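Local atomic coordinates of putative ATP-grasp superfamily protein (Archaeoglobus fulgidus, PDB entry 3DF7), a protein that is of unknown function but probably binds ATP and a metal ion, as other members of the ATP-grasp superfamily do. Residues A[132-140]-A[149-157]. Numbering follows the deposited sequence.
Sequences LDCKFIIKP and IGFSDEVPD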
# COMPACT_ATOMS: atom_id res chain seq x y z
N LEU A 132 -19.78 13.28 -14.21
CA LEU A 132 -20.94 12.75 -13.51
C LEU A 132 -21.84 13.91 -13.10
O LEU A 132 -21.38 15.04 -13.00
CB LEU A 132 -20.50 11.99 -12.25
CG LEU A 132 -19.77 10.66 -12.46
CD1 LEU A 132 -19.09 10.22 -11.17
CD2 LEU A 132 -20.77 9.61 -12.93
N ASP A 133 -23.11 13.63 -12.85
CA ASP A 133 -24.04 14.67 -12.44
C ASP A 133 -23.82 15.02 -10.98
O ASP A 133 -24.00 16.17 -10.57
CB ASP A 133 -25.49 14.22 -12.64
CG ASP A 133 -25.88 14.17 -14.10
OD1 ASP A 133 -25.53 15.11 -14.84
OD2 ASP A 133 -26.55 13.19 -14.51
N CYS A 134 -23.42 14.03 -10.19
CA CYS A 134 -23.16 14.24 -8.77
C CYS A 134 -21.78 14.88 -8.59
O CYS A 134 -20.96 14.86 -9.50
CB CYS A 134 -23.20 12.91 -8.02
SG CYS A 134 -21.97 11.69 -8.60
N LYS A 135 -21.54 15.45 -7.41
CA LYS A 135 -20.24 16.05 -7.12
C LYS A 135 -19.20 14.96 -7.33
O LYS A 135 -19.30 13.87 -6.76
CB LYS A 135 -20.19 16.54 -5.68
CG LYS A 135 -18.83 17.06 -5.25
CD LYS A 135 -18.84 17.41 -3.78
CE LYS A 135 -17.49 17.90 -3.31
NZ LYS A 135 -17.51 18.31 -1.88
N PHE A 136 -18.20 15.25 -8.16
CA PHE A 136 -17.16 14.26 -8.44
C PHE A 136 -15.78 14.89 -8.58
O PHE A 136 -15.64 16.10 -8.72
CB PHE A 136 -17.51 13.51 -9.74
CG PHE A 136 -17.30 14.33 -10.99
CD1 PHE A 136 -16.09 14.27 -11.68
CD2 PHE A 136 -18.31 15.17 -11.47
CE1 PHE A 136 -15.88 15.04 -12.83
CE2 PHE A 136 -18.11 15.95 -12.61
CZ PHE A 136 -16.89 15.89 -13.29
N ILE A 137 -14.76 14.04 -8.52
CA ILE A 137 -13.39 14.49 -8.69
C ILE A 137 -12.83 13.59 -9.77
O ILE A 137 -13.40 12.53 -10.05
CB ILE A 137 -12.55 14.31 -7.41
CG1 ILE A 137 -12.65 12.87 -6.91
CG2 ILE A 137 -13.02 15.28 -6.33
CD1 ILE A 137 -11.80 12.59 -5.68
N ILE A 138 -11.74 14.00 -10.40
CA ILE A 138 -11.15 13.16 -11.43
C ILE A 138 -9.85 12.59 -10.88
O ILE A 138 -9.24 13.16 -9.98
CB ILE A 138 -10.85 13.94 -12.72
CG1 ILE A 138 -9.86 15.07 -12.45
CG2 ILE A 138 -12.14 14.46 -13.32
CD1 ILE A 138 -9.27 15.68 -13.71
N LYS A 139 -9.45 11.44 -11.41
CA LYS A 139 -8.21 10.81 -10.99
C LYS A 139 -7.70 9.90 -12.10
O LYS A 139 -8.50 9.34 -12.86
CB LYS A 139 -8.41 10.03 -9.69
CG LYS A 139 -9.44 8.93 -9.74
CD LYS A 139 -10.10 8.74 -8.37
CE LYS A 139 -9.09 8.50 -7.26
NZ LYS A 139 -9.76 8.41 -5.92
N PRO A 140 -6.38 9.76 -12.23
CA PRO A 140 -5.80 8.90 -13.27
C PRO A 140 -6.28 7.46 -13.12
O PRO A 140 -6.42 6.97 -12.00
CB PRO A 140 -4.30 9.03 -13.03
CG PRO A 140 -4.16 10.40 -12.42
CD PRO A 140 -5.32 10.42 -11.45
N ILE A 149 -5.28 14.10 -8.81
CA ILE A 149 -6.66 14.05 -8.32
C ILE A 149 -7.16 15.44 -7.95
O ILE A 149 -6.43 16.25 -7.38
CB ILE A 149 -6.77 13.15 -7.07
CG1 ILE A 149 -6.29 11.74 -7.39
CG2 ILE A 149 -8.21 13.11 -6.59
CD1 ILE A 149 -6.29 10.80 -6.20
N GLY A 150 -8.42 15.72 -8.28
CA GLY A 150 -8.99 17.01 -7.97
C GLY A 150 -10.26 17.30 -8.74
O GLY A 150 -10.72 16.47 -9.53
N PHE A 151 -10.83 18.48 -8.51
CA PHE A 151 -12.04 18.88 -9.20
C PHE A 151 -11.71 19.27 -10.63
O PHE A 151 -10.64 19.83 -10.91
CB PHE A 151 -12.69 20.07 -8.49
CG PHE A 151 -13.20 19.74 -7.11
CD1 PHE A 151 -14.14 18.73 -6.92
CD2 PHE A 151 -12.75 20.46 -6.01
CE1 PHE A 151 -14.61 18.44 -5.65
CE2 PHE A 151 -13.21 20.17 -4.73
CZ PHE A 151 -14.15 19.15 -4.55
N SER A 152 -12.62 18.97 -11.55
CA SER A 152 -12.44 19.29 -12.95
C SER A 152 -13.79 19.19 -13.65
O SER A 152 -14.56 18.28 -13.38
CB SER A 152 -11.45 18.32 -13.59
OG SER A 152 -11.26 18.61 -14.97
N ASP A 153 -14.07 20.14 -14.53
CA ASP A 153 -15.34 20.12 -15.25
C ASP A 153 -15.35 19.00 -16.27
O ASP A 153 -16.39 18.40 -16.53
CB ASP A 153 -15.58 21.46 -15.94
CG ASP A 153 -15.63 22.62 -14.96
OD1 ASP A 153 -14.60 22.90 -14.31
OD2 ASP A 153 -16.70 23.24 -14.83
N GLU A 154 -14.19 18.70 -16.84
CA GLU A 154 -14.09 17.64 -17.83
C GLU A 154 -13.20 16.49 -17.36
O GLU A 154 -12.42 16.63 -16.42
CB GLU A 154 -13.53 18.19 -19.15
CG GLU A 154 -14.40 19.26 -19.80
CD GLU A 154 -15.80 18.76 -20.11
OE1 GLU A 154 -15.93 17.71 -20.78
OE2 GLU A 154 -16.78 19.41 -19.68
N VAL A 155 -13.33 15.34 -18.02
CA VAL A 155 -12.53 14.18 -17.68
C VAL A 155 -11.49 13.99 -18.78
O VAL A 155 -11.82 13.60 -19.90
CB VAL A 155 -13.38 12.90 -17.59
CG1 VAL A 155 -12.48 11.72 -17.21
CG2 VAL A 155 -14.49 13.08 -16.57
N PRO A 156 -10.21 14.27 -18.48
CA PRO A 156 -9.19 14.10 -19.51
C PRO A 156 -8.96 12.63 -19.85
O PRO A 156 -9.28 11.74 -19.06
CB PRO A 156 -7.96 14.74 -18.88
CG PRO A 156 -8.15 14.46 -17.43
CD PRO A 156 -9.62 14.76 -17.22
N ASP A 157 -8.42 12.37 -21.04
CA ASP A 157 -8.15 11.01 -21.48
C ASP A 157 -7.23 10.33 -20.48
O ASP A 157 -6.23 10.91 -20.05
CB ASP A 157 -7.48 11.03 -22.86
CG ASP A 157 -8.39 11.60 -23.93
OD1 ASP A 157 -8.93 12.70 -23.72
OD2 ASP A 157 -8.54 10.96 -24.99
O HOH W 1 -14.86 17.67 -10.65
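Ile138 and Gly150 exchange both of their backbone hydrogen bonds, a single antiparallel bridge of the hydrogen-bonded kind. Ile138 N donates to Gly150 O at 2.8 Å in an almost straight bond (172° at the hydrogen), whereas the return bond, Gly150 N to Ile138 O, is longer (3.2 Å) and more bent. Ile138 O also receives a CA-H contact from Ile149 CA. One step along, the two backbones have drawn apart (Phe136 O lies 5.0 Å from Ser152 N), and a water takes over: it donates to Phe136 O at 2.6 Å and accepts from Ser152 N, satisfying both atoms. This water also lies over the rim of one face of the Phe136 ring. Ser152 OG is spent within its own loop, donating to Glu154 O at 2.7 Å on a lone pair, which ties Ser152 to the backbone two residues on.

With CG1 set between the backbone N and the carbonyl carbon (chi1 61°), Ile138 sends CD1 against Ser152 CB at a tight 3.4 Å and brings the same CD1 to 3.6 Å from Pro156 CD. Cut back to an alanine, this position would probably leave Ser152 CB and the Pro156 ring without their apolar partner. On either side of the Ile138-Gly150 bridge, Ile137 CG2 packs against Phe151 CE1 (3.6 Å), and Lys139 CB lies alongside Ile149 CG1.

Strand 136-140 is an edge strand of the small antiparallel sheet in the ATP-grasp domain. Its other side pairs with strand 159-163 through Ile137 with Gln162 and Lys139 with Ile160, so the loop 149-157 borders it opposite that neighbour, while Phe193 meets the Phe151 ring edge-to-face.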